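Local coordinates for T9SS C-terminal target domain-containing protein (Bacteroides cellulosilyticus, PDB 5JVK) that is a family 39 glycoside hydrolase of a gut symbiont and probably hydrolyses O-glycosidic bonds within carbohydrate chains, at residues Cys109-Lys114 with Gln379-Thr384; Glu217-Asn222 with Gly284-Pro289; Thr314-Leu319 with Leu362-His367; Ile322-Leu327 with Lys331-Val336. All coordinates share one frame; numbering follows the deposited sequence.

Interaction 1: Cys109-Lys114 with Gln379-Thr384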
# COMPACT_ATOMS: atom_id res chain seq x y z
N CYS A 109 -3.93 -2.66 -1.52
CA CYS A 109 -5.27 -3.14 -1.84
C CYS A 109 -5.53 -2.98 -3.33
O CYS A 109 -5.31 -1.90 -3.89
CB CYS A 109 -6.33 -2.38 -1.04
SG CYS A 109 -6.25 -2.72 0.73
N VAL A 110 -5.97 -4.06 -3.97
CA VAL A 110 -6.13 -4.12 -5.43
C VAL A 110 -7.54 -4.59 -5.80
O VAL A 110 -7.92 -5.73 -5.50
CB VAL A 110 -5.10 -5.07 -6.08
CG1 VAL A 110 -5.16 -4.98 -7.60
CG2 VAL A 110 -3.69 -4.77 -5.57
N HIS A 111 -8.30 -3.72 -6.45
CA HIS A 111 -9.57 -4.09 -7.06
C HIS A 111 -9.29 -4.65 -8.46
O HIS A 111 -8.21 -4.41 -9.01
CB HIS A 111 -10.49 -2.88 -7.15
CG HIS A 111 -10.81 -2.26 -5.83
ND1 HIS A 111 -11.56 -2.90 -4.87
CD2 HIS A 111 -10.47 -1.06 -5.30
CE1 HIS A 111 -11.67 -2.12 -3.81
NE2 HIS A 111 -11.02 -1.00 -4.05
N PRO A 112 -10.25 -5.40 -9.04
CA PRO A 112 -10.07 -5.91 -10.41
C PRO A 112 -9.79 -4.78 -11.42
O PRO A 112 -10.44 -3.73 -11.35
CB PRO A 112 -11.42 -6.58 -10.72
CG PRO A 112 -11.95 -6.97 -9.39
CD PRO A 112 -11.50 -5.90 -8.44
N PRO A 113 -8.82 -4.98 -12.34
CA PRO A 113 -8.59 -3.96 -13.37
C PRO A 113 -9.79 -3.79 -14.30
O PRO A 113 -10.46 -4.78 -14.62
CB PRO A 113 -7.38 -4.49 -14.14
CG PRO A 113 -6.70 -5.41 -13.20
CD PRO A 113 -7.79 -6.03 -12.38
N LYS A 114 -10.03 -2.56 -14.74
CA LYS A 114 -11.18 -2.24 -15.60
C LYS A 114 -10.98 -2.78 -17.02
O LYS A 114 -11.94 -3.22 -17.66
CB LYS A 114 -11.43 -0.73 -15.65
CG LYS A 114 -11.67 -0.05 -14.31
CD LYS A 114 -12.96 -0.51 -13.64
CE LYS A 114 -13.26 0.31 -12.40
NZ LYS A 114 -14.63 0.03 -11.88
N GLN A 379 -5.25 1.74 -7.50
CA GLN A 379 -5.74 2.58 -8.59
C GLN A 379 -6.96 3.37 -8.15
O GLN A 379 -7.78 2.86 -7.39
CB GLN A 379 -6.07 1.71 -9.81
CG GLN A 379 -6.49 2.52 -11.03
CD GLN A 379 -6.40 1.74 -12.33
OE1 GLN A 379 -6.57 0.52 -12.36
NE2 GLN A 379 -6.13 2.45 -13.42
N ASN A 380 -7.07 4.61 -8.63
CA ASN A 380 -8.26 5.43 -8.43
C ASN A 380 -9.50 4.69 -8.94
O ASN A 380 -9.53 4.25 -10.09
CB ASN A 380 -8.14 6.78 -9.18
CG ASN A 380 -7.30 7.80 -8.44
OD1 ASN A 380 -6.88 7.59 -7.30
ND2 ASN A 380 -7.06 8.93 -9.09
N ASP A 381 -10.51 4.57 -8.08
CA ASP A 381 -11.74 3.84 -8.42
C ASP A 381 -12.65 4.60 -9.40
O ASP A 381 -13.60 4.01 -9.92
CB ASP A 381 -12.53 3.51 -7.16
CG ASP A 381 -11.79 2.56 -6.24
OD1 ASP A 381 -11.86 1.34 -6.45
OD2 ASP A 381 -11.14 3.04 -5.29
N GLY A 382 -12.38 5.89 -9.62
CA GLY A 382 -13.11 6.69 -10.62
C GLY A 382 -12.43 8.01 -10.94
O GLY A 382 -11.25 8.20 -10.64
N ASP A 383 -13.19 8.92 -11.56
CA ASP A 383 -12.67 10.22 -12.04
C ASP A 383 -13.18 11.45 -11.28
O ASP A 383 -12.60 12.52 -11.40
CB ASP A 383 -13.02 10.40 -13.52
CG ASP A 383 -12.36 9.36 -14.42
OD1 ASP A 383 -11.50 8.59 -13.93
OD2 ASP A 383 -12.71 9.32 -15.62
N THR A 384 -14.29 11.30 -10.55
CA THR A 384 -14.87 12.39 -9.76
C THR A 384 -13.86 12.96 -8.74
O THR A 384 -13.45 12.25 -7.82
CB THR A 384 -16.14 11.91 -9.03
OG1 THR A 384 -17.02 11.29 -9.97
CG2 THR A 384 -16.86 13.07 -8.35
O HOH W 1 -7.00 -0.65 -7.01
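His-111 and Asp-381 make the main approach here, and their side chains cross at about a right angle. At the base of the histidine, CB stays 4.5 Å from OD1 of Asp-381. The imidazole turns beside its own backbone N, with CG anti to the carbonyl carbon (chi1 -59°). This brings one flank of the ring to the aspartate. CG of His-111 is 3.8 Å from OD1 of Asp-381, and CD2 of the histidine comes in to 3.0 Å of the same oxygen. The oxygen sits obliquely to the imidazole, whose plane is turned 65° from that of the carboxylate. NE2 of His-111 is 3.5 Å from OD1, at a poor angle for bonding. NE2 is instead hydrogen-bonded with Tyr-376 OH.

The two segments are loops that follow the first and last strands of the (beta/alpha)8 barrel, 106-109 and 373-375. These strands are neighbours where the barrel closes. A bound glycerol lies by the His-111 side chain, consistent with a pocket at this end of the barrel. A water also links the loops: it accepts from Gln-379 N at 3.0 Å and, weakly, from His-111 N. With an alanine in place of His-111, Tyr-376 OH would probably lose its imidazole partner and a gap would open beside the Asp-381 carboxylate.

OD2 of Asp-381 lies close to OD2 of Asp-377. Lys-114 NZ remains 6.2 Å from Asp-381 OD1, too far for a salt bridge.

Interaction 2: Glu217-Asn222 with Gly284-Pro289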
# COMPACT_ATOMS: atom_id res chain seq x y z
N GLU A 217 -2.93 -16.20 3.76
CA GLU A 217 -3.58 -15.17 4.60
C GLU A 217 -5.03 -14.98 4.18
O GLU A 217 -5.30 -14.55 3.05
CB GLU A 217 -2.84 -13.84 4.50
CG GLU A 217 -1.47 -13.81 5.16
CD GLU A 217 -0.37 -14.43 4.32
OE1 GLU A 217 -0.23 -14.05 3.13
OE2 GLU A 217 0.36 -15.30 4.83
N TRP A 218 -5.95 -15.31 5.09
CA TRP A 218 -7.39 -15.20 4.85
C TRP A 218 -8.03 -14.33 5.92
O TRP A 218 -7.87 -14.60 7.12
CB TRP A 218 -8.03 -16.59 4.86
CG TRP A 218 -7.62 -17.47 3.72
CD1 TRP A 218 -6.57 -18.34 3.70
CD2 TRP A 218 -8.24 -17.56 2.43
NE1 TRP A 218 -6.50 -18.97 2.48
CE2 TRP A 218 -7.52 -18.51 1.68
CE3 TRP A 218 -9.35 -16.93 1.84
CZ2 TRP A 218 -7.86 -18.85 0.37
CZ3 TRP A 218 -9.69 -17.27 0.53
CH2 TRP A 218 -8.95 -18.22 -0.19
N GLU A 219 -8.74 -13.29 5.49
CA GLU A 219 -9.35 -12.31 6.39
C GLU A 219 -10.86 -12.51 6.39
O GLU A 219 -11.50 -12.44 5.34
CB GLU A 219 -8.99 -10.89 5.94
CG GLU A 219 -9.40 -9.78 6.90
CD GLU A 219 -8.99 -8.39 6.40
OE1 GLU A 219 -8.73 -8.23 5.19
OE2 GLU A 219 -8.95 -7.46 7.23
N LEU A 220 -11.44 -12.76 7.56
CA LEU A 220 -12.87 -13.04 7.68
C LEU A 220 -13.66 -11.73 7.77
O LEU A 220 -13.67 -11.07 8.81
CB LEU A 220 -13.13 -13.96 8.88
CG LEU A 220 -14.52 -14.62 9.06
CD1 LEU A 220 -15.61 -13.60 9.39
CD2 LEU A 220 -14.91 -15.44 7.84
N TRP A 221 -14.28 -11.36 6.66
CA TRP A 221 -15.23 -10.23 6.54
C TRP A 221 -14.52 -8.88 6.51
O TRP A 221 -13.55 -8.66 7.23
CB TRP A 221 -16.29 -10.26 7.66
CG TRP A 221 -17.68 -9.98 7.17
CD1 TRP A 221 -18.27 -8.76 7.05
CD2 TRP A 221 -18.63 -10.94 6.71
NE1 TRP A 221 -19.54 -8.90 6.55
CE2 TRP A 221 -19.79 -10.23 6.33
CE3 TRP A 221 -18.62 -12.33 6.57
CZ2 TRP A 221 -20.94 -10.86 5.83
CZ3 TRP A 221 -19.76 -12.97 6.08
CH2 TRP A 221 -20.90 -12.23 5.71
N ASN A 222 -15.01 -7.98 5.66
CA ASN A 222 -14.48 -6.62 5.54
C ASN A 222 -15.37 -5.63 6.30
O ASN A 222 -16.52 -5.42 5.94
CB ASN A 222 -14.39 -6.20 4.08
CG ASN A 222 -13.80 -4.82 3.91
OD1 ASN A 222 -12.60 -4.62 4.09
ND2 ASN A 222 -14.64 -3.85 3.59
N GLY A 284 -4.65 -14.20 13.98
CA GLY A 284 -4.41 -12.77 14.09
C GLY A 284 -5.68 -11.97 13.85
O GLY A 284 -6.73 -12.55 13.57
N TYR A 285 -5.59 -10.65 14.00
CA TYR A 285 -6.70 -9.75 13.68
C TYR A 285 -6.21 -8.58 12.84
O TYR A 285 -5.00 -8.35 12.73
CB TYR A 285 -7.40 -9.25 14.95
CG TYR A 285 -6.60 -8.30 15.82
CD1 TYR A 285 -6.77 -6.91 15.71
CD2 TYR A 285 -5.69 -8.78 16.76
CE1 TYR A 285 -6.04 -6.04 16.51
CE2 TYR A 285 -4.97 -7.91 17.56
CZ TYR A 285 -5.14 -6.55 17.43
OH TYR A 285 -4.41 -5.70 18.24
N SER A 286 -7.15 -7.86 12.24
CA SER A 286 -6.83 -6.73 11.38
C SER A 286 -7.46 -5.42 11.85
O SER A 286 -8.52 -5.42 12.47
CB SER A 286 -7.25 -7.02 9.94
OG SER A 286 -8.64 -7.22 9.84
N ILE A 287 -6.79 -4.31 11.52
CA ILE A 287 -7.28 -2.96 11.78
C ILE A 287 -7.23 -2.11 10.51
O ILE A 287 -6.41 -2.35 9.63
CB ILE A 287 -6.48 -2.26 12.91
CG1 ILE A 287 -4.98 -2.25 12.62
CG2 ILE A 287 -6.76 -2.93 14.24
CD1 ILE A 287 -4.23 -1.16 13.35
N HIS A 288 -8.11 -1.11 10.44
CA HIS A 288 -8.15 -0.14 9.35
C HIS A 288 -7.93 1.27 9.94
O HIS A 288 -8.86 2.08 9.94
CB HIS A 288 -9.50 -0.20 8.63
CG HIS A 288 -9.69 -1.41 7.76
ND1 HIS A 288 -10.75 -1.53 6.89
CD2 HIS A 288 -8.94 -2.53 7.60
CE1 HIS A 288 -10.66 -2.68 6.25
NE2 HIS A 288 -9.57 -3.30 6.66
N PRO A 289 -6.72 1.56 10.44
CA PRO A 289 -6.50 2.78 11.21
C PRO A 289 -6.34 4.03 10.33
O PRO A 289 -5.24 4.59 10.24
CB PRO A 289 -5.22 2.46 11.98
CG PRO A 289 -4.43 1.66 11.01
CD PRO A 289 -5.46 0.80 10.30
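Glu-219 reaches Ser-286 with an extended side chain, its CG anti to the backbone N (chi1 -172°). Ser-286 turns OG between its own N and carbonyl carbon (chi1 61°), which aims the hydroxyl at the carboxylate. The hydroxyl donates a short hydrogen bond, 2.6 Å from Ser-286 OG to Glu-219 OE2. It meets this oxygen on the anti side, 16° out of the carboxylate plane. Thr-339 OG1 is a second partner of OE2, and Arg-134 forms a salt bridge with OE1. Both oxygens of this buried group are therefore held, which should fix its rotation.

Farther along, Asn-222 OD1 lies in the plane of the His-288 ring, at its edge, 3.5 Å from CE1 of His-288. Asn-222 OD1 is bonded to Arg-134, and the two ring nitrogens of His-288 are bonded to Glu-223 and Thr-339.

Strands 217-220 and 284-287 are the fourth and sixth of the barrel. Asn-222 and Glu-223 follow the fourth strand, and Asn-222 touches Glu-340 on the seventh. An Asn-Glu pair there with a glutamate on the seventh strand is the pattern of clan GH-A glycoside hydrolases and probably marks the active site.

Interaction 3: Thr314-Leu319 with Leu362-His367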
# COMPACT_ATOMS: atom_id res chain seq x y z
N THR A 314 1.87 5.95 18.42
CA THR A 314 1.09 5.54 19.58
C THR A 314 0.42 4.19 19.37
O THR A 314 0.49 3.32 20.24
CB THR A 314 -0.01 6.57 19.90
OG1 THR A 314 0.60 7.86 20.11
CG2 THR A 314 -0.79 6.18 21.15
N VAL A 315 -0.23 4.02 18.22
CA VAL A 315 -1.02 2.82 17.93
C VAL A 315 -0.16 1.55 17.76
O VAL A 315 -0.53 0.49 18.27
CB VAL A 315 -1.93 3.02 16.68
CG1 VAL A 315 -2.61 1.72 16.26
CG2 VAL A 315 -2.97 4.10 16.95
N TRP A 316 0.96 1.66 17.05
CA TRP A 316 1.79 0.48 16.75
C TRP A 316 2.32 -0.19 18.04
O TRP A 316 2.10 -1.39 18.22
CB TRP A 316 2.93 0.79 15.74
CG TRP A 316 2.61 0.52 14.27
CD1 TRP A 316 3.39 -0.20 13.40
CD2 TRP A 316 1.47 0.96 13.51
NE1 TRP A 316 2.80 -0.24 12.16
CE2 TRP A 316 1.63 0.47 12.19
CE3 TRP A 316 0.34 1.72 13.82
CZ2 TRP A 316 0.69 0.71 11.18
CZ3 TRP A 316 -0.60 1.96 12.81
CH2 TRP A 316 -0.41 1.46 11.50
N PRO A 317 3.00 0.57 18.93
CA PRO A 317 3.42 -0.02 20.22
C PRO A 317 2.28 -0.48 21.13
O PRO A 317 2.45 -1.43 21.88
CB PRO A 317 4.19 1.12 20.90
CG PRO A 317 4.63 1.99 19.78
CD PRO A 317 3.50 1.95 18.80
N TYR A 318 1.13 0.21 21.07
CA TYR A 318 -0.03 -0.14 21.89
C TYR A 318 -0.61 -1.52 21.54
O TYR A 318 -0.89 -2.31 22.43
CB TYR A 318 -1.11 0.94 21.81
CG TYR A 318 -2.44 0.57 22.44
CD1 TYR A 318 -2.60 0.52 23.83
CD2 TYR A 318 -3.54 0.27 21.64
CE1 TYR A 318 -3.83 0.17 24.39
CE2 TYR A 318 -4.76 -0.08 22.19
CZ TYR A 318 -4.91 -0.12 23.57
OH TYR A 318 -6.14 -0.47 24.10
N LEU A 319 -0.77 -1.80 20.25
CA LEU A 319 -1.31 -3.10 19.81
C LEU A 319 -0.28 -4.23 19.91
O LEU A 319 -0.65 -5.40 20.02
CB LEU A 319 -1.86 -3.01 18.39
CG LEU A 319 -3.00 -2.01 18.19
CD1 LEU A 319 -3.42 -2.01 16.74
CD2 LEU A 319 -4.19 -2.29 19.10
N LEU A 362 7.86 4.11 6.76
CA LEU A 362 9.04 4.43 7.57
C LEU A 362 8.73 4.36 9.07
O LEU A 362 9.49 3.77 9.83
CB LEU A 362 9.61 5.79 7.19
CG LEU A 362 10.26 5.85 5.80
CD1 LEU A 362 10.40 7.28 5.31
CD2 LEU A 362 11.61 5.15 5.79
N LEU A 363 7.61 4.96 9.48
CA LEU A 363 7.17 4.87 10.88
C LEU A 363 6.71 3.46 11.27
O LEU A 363 6.92 3.03 12.41
CB LEU A 363 6.07 5.89 11.18
CG LEU A 363 6.49 7.37 11.17
CD1 LEU A 363 5.27 8.28 11.17
CD2 LEU A 363 7.40 7.70 12.34
N SER A 364 6.08 2.74 10.34
CA SER A 364 5.66 1.35 10.59
C SER A 364 6.86 0.44 10.89
O SER A 364 6.83 -0.32 11.86
CB SER A 364 4.85 0.80 9.41
OG SER A 364 4.57 -0.57 9.58
N ARG A 365 7.90 0.53 10.07
CA ARG A 365 9.14 -0.22 10.30
C ARG A 365 9.85 0.23 11.59
O ARG A 365 10.42 -0.60 12.30
CB ARG A 365 10.08 -0.08 9.10
CG ARG A 365 11.29 -1.01 9.09
CD ARG A 365 10.92 -2.46 8.83
NE ARG A 365 10.37 -2.66 7.49
CZ ARG A 365 11.08 -2.72 6.36
NH1 ARG A 365 12.40 -2.57 6.35
NH2 ARG A 365 10.45 -2.91 5.20
N ARG A 366 9.82 1.53 11.88
CA ARG A 366 10.40 2.07 13.12
C ARG A 366 9.83 1.38 14.35
O ARG A 366 10.58 0.89 15.20
CB ARG A 366 10.16 3.57 13.22
CG ARG A 366 10.81 4.25 14.41
CD ARG A 366 10.17 5.60 14.67
NE ARG A 366 10.74 6.27 15.83
CZ ARG A 366 10.24 7.35 16.42
NH1 ARG A 366 9.11 7.92 15.99
NH2 ARG A 366 10.86 7.87 17.47
N HIS A 367 8.50 1.34 14.43
CA HIS A 367 7.78 0.67 15.52
C HIS A 367 7.29 -0.71 15.05
O HIS A 367 6.12 -1.04 15.22
CB HIS A 367 6.57 1.53 15.95
CG HIS A 367 6.92 2.95 16.27
ND1 HIS A 367 7.43 3.34 17.49
CD2 HIS A 367 6.80 4.09 15.54
CE1 HIS A 367 7.63 4.64 17.50
NE2 HIS A 367 7.24 5.12 16.33
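The chain of helix 312-325 comes nearest to the end of helix 350-366 at Trp-316 and His-367, whose CA atoms are 6.1 Å apart. His-367 is the first residue past its helix, and its N still bonds to Leu-363 O. Helix 312-325 is kinked at Pro-317, where the proline N makes no bond to the preceding turn.

Trp-316 carries most of the contact. Its CB packs against CB of His-367 at 3.7 Å. The indole then presents the edge of its five-membered ring to the other helix. The carbonyl oxygen of His-367 lies in the indole plane, 3.4 Å from CD1 of Trp-316. Next along the same edge, NE1 of Trp-316 is 3.1 Å from OG of Ser-364. The serine hydroxyl gets there by standing anti to its backbone N (chi1 174°).

Pro-317 adds a smaller touch, with its CG 3.9 Å from ND1 of His-367. The imidazole is also packed from its own segment: CG of Arg-366 lies over one face, offset toward the rim. In turn His-367 CE1 sits 3.6 Å above the guanidinium plane of Arg-366, whose charge is paired with Asp-426.

Helix 312-325 also rests on the barrel wall, with Leu-319 touching Tyr-285 and Ile-287. The contact sets the C-terminal end of one outer helix against the flank of its neighbour; they follow the seventh and sixth strands of a (beta/alpha)8 barrel.

Interaction 4: Ile322-Leu327 with Lys331-Val336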
# COMPACT_ATOMS: atom_id res chain seq x y z
N ILE A 322 -0.63 -5.34 23.53
CA ILE A 322 -1.84 -6.16 23.70
C ILE A 322 -1.57 -7.61 23.28
O ILE A 322 -1.90 -8.53 24.02
CB ILE A 322 -3.05 -5.60 22.89
CG1 ILE A 322 -3.49 -4.22 23.41
CG2 ILE A 322 -4.24 -6.57 22.91
CD1 ILE A 322 -3.93 -4.18 24.86
N SER A 323 -0.98 -7.79 22.10
CA SER A 323 -0.66 -9.12 21.58
C SER A 323 0.38 -9.85 22.45
O SER A 323 0.24 -11.05 22.70
CB SER A 323 -0.18 -9.04 20.13
OG SER A 323 -1.22 -8.62 19.27
N GLU A 324 1.39 -9.13 22.90
CA GLU A 324 2.40 -9.67 23.82
C GLU A 324 1.81 -10.12 25.17
O GLU A 324 2.17 -11.18 25.67
CB GLU A 324 3.51 -8.65 24.08
CG GLU A 324 4.49 -8.50 22.93
CD GLU A 324 5.46 -7.35 23.11
OE1 GLU A 324 5.41 -6.66 24.15
OE2 GLU A 324 6.28 -7.12 22.20
N GLU A 325 0.91 -9.31 25.73
CA GLU A 325 0.36 -9.55 27.07
C GLU A 325 -0.87 -10.47 27.11
O GLU A 325 -1.26 -10.91 28.20
CB GLU A 325 0.03 -8.21 27.74
CG GLU A 325 1.26 -7.40 28.10
CD GLU A 325 0.95 -6.08 28.78
OE1 GLU A 325 -0.23 -5.66 28.81
OE2 GLU A 325 1.90 -5.45 29.29
N ASN A 326 -1.47 -10.77 25.96
CA ASN A 326 -2.67 -11.61 25.89
C ASN A 326 -2.47 -12.71 24.85
O ASN A 326 -3.12 -12.72 23.80
CB ASN A 326 -3.91 -10.76 25.56
CG ASN A 326 -4.18 -9.71 26.62
OD1 ASN A 326 -5.05 -9.88 27.47
ND2 ASN A 326 -3.44 -8.61 26.57
N LEU A 327 -1.59 -13.65 25.18
CA LEU A 327 -1.24 -14.75 24.28
C LEU A 327 -2.37 -15.78 24.16
O LEU A 327 -3.31 -15.79 24.96
CB LEU A 327 0.03 -15.45 24.77
CG LEU A 327 1.31 -14.62 24.88
CD1 LEU A 327 2.40 -15.42 25.57
CD2 LEU A 327 1.78 -14.15 23.51
N LYS A 331 0.36 -20.35 23.54
CA LYS A 331 1.36 -19.28 23.73
C LYS A 331 1.83 -18.57 22.45
O LYS A 331 2.77 -17.76 22.50
CB LYS A 331 2.55 -19.79 24.55
CG LYS A 331 2.20 -20.28 25.95
CD LYS A 331 1.81 -19.13 26.88
CE LYS A 331 1.80 -19.53 28.34
NZ LYS A 331 0.59 -20.32 28.70
N LYS A 332 1.17 -18.82 21.31
CA LYS A 332 1.47 -18.10 20.08
C LYS A 332 0.86 -16.71 20.19
O LYS A 332 -0.23 -16.54 20.74
CB LYS A 332 0.92 -18.83 18.84
CG LYS A 332 1.48 -20.23 18.61
CD LYS A 332 2.94 -20.22 18.17
CE LYS A 332 3.55 -21.61 18.25
NZ LYS A 332 5.03 -21.60 18.09
N GLU A 333 1.57 -15.73 19.66
CA GLU A 333 1.15 -14.34 19.69
C GLU A 333 0.20 -14.08 18.53
O GLU A 333 0.45 -14.55 17.42
CB GLU A 333 2.38 -13.45 19.59
CG GLU A 333 2.12 -11.99 19.86
CD GLU A 333 3.40 -11.22 20.11
OE1 GLU A 333 3.78 -10.40 19.26
OE2 GLU A 333 4.02 -11.46 21.17
N LEU A 334 -0.89 -13.36 18.77
CA LEU A 334 -1.79 -12.95 17.69
C LEU A 334 -1.11 -11.89 16.83
O LEU A 334 -0.64 -10.87 17.35
CB LEU A 334 -3.12 -12.40 18.23
CG LEU A 334 -4.09 -13.35 18.92
CD1 LEU A 334 -5.29 -12.56 19.43
CD2 LEU A 334 -4.53 -14.48 18.00
N SER A 335 -1.05 -12.13 15.52
CA SER A 335 -0.48 -11.16 14.59
C SER A 335 -1.49 -10.04 14.31
O SER A 335 -2.70 -10.26 14.31
CB SER A 335 -0.07 -11.85 13.28
OG SER A 335 -1.14 -12.59 12.73
N VAL A 336 -0.98 -8.82 14.11
CA VAL A 336 -1.80 -7.65 13.82
C VAL A 336 -1.54 -7.23 12.38
O VAL A 336 -0.42 -6.86 12.04
CB VAL A 336 -1.50 -6.49 14.78
CG1 VAL A 336 -2.39 -5.28 14.49
CG2 VAL A 336 -1.67 -6.94 16.22
O HOH W 2 -1.86 -12.39 21.17
O HOH W 3 5.61 -8.17 19.49
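The side chains of Glu-324 and Glu-333 lie side by side and point the same way, their carboxylate planes 55° apart. OE2 of Glu-333 rests 3.5 Å from CG of Glu-324. A water donates to both groups, to Glu-324 OE2 and Glu-333 OE1. Glu-324 OE2 and Glu-333 OE2 are 5.0 Å apart, and Lys-320 forms a salt bridge with Glu-324. The amide of Asn-326 bonds within its own segment: ND2 donates 3.0 Å to Ile-322 O, on a lone pair in the carbonyl plane.

Ser-323 faces the other segment from the helix. Its OG is anti to the carbonyl carbon (chi1 -67°) and donates to Leu-334 O at 3.0 Å, tilted 26° from that carbonyl plane. CG2 of Val-336 lies 3.5 Å from the same OG. The segments form an alpha-to-beta connection of the barrel, in which helix 312-325 turns back into the seventh strand, 335-341. An alanine in place of Ser-323 is likely to leave the Leu-334 carbonyl without its hydroxyl donor and a gap beside CG2 of Val-336.

A second water sits inside the turn. It donates to Ser-323 O and Asn-326 O and accepts from Leu-334 N at 2.8 Å. Leu-327 covers the loop end of the contact. Its CD1 meets CD of Lys-331 at 4.0 Å, crossing it at about a right angle, and its CD2 packs on CA and CB of Glu-333.

Overall arrangement
All four interactions belong to the (beta/alpha)8 barrel. Interaction 1 spans the longest stretch of chain, joining loops after the first and eighth strands, and the others fall between its two segments. Interaction 2 comes next and crosses the barrel interior, its centre 21 Å from that of interaction 1. Interactions 3 and 4 follow and share helix 312-325. Their centres are 16 Å apart, and the segments of interaction 4 lie between those of interaction 3. Strand 284-287 ties interaction 2 to both: Ile-287 packs on Leu-319, and Tyr-285 probably bonds to Ser-335. The strand that carries Ser-286 toward the barrel interior thus packs its other face on the outer helix layer.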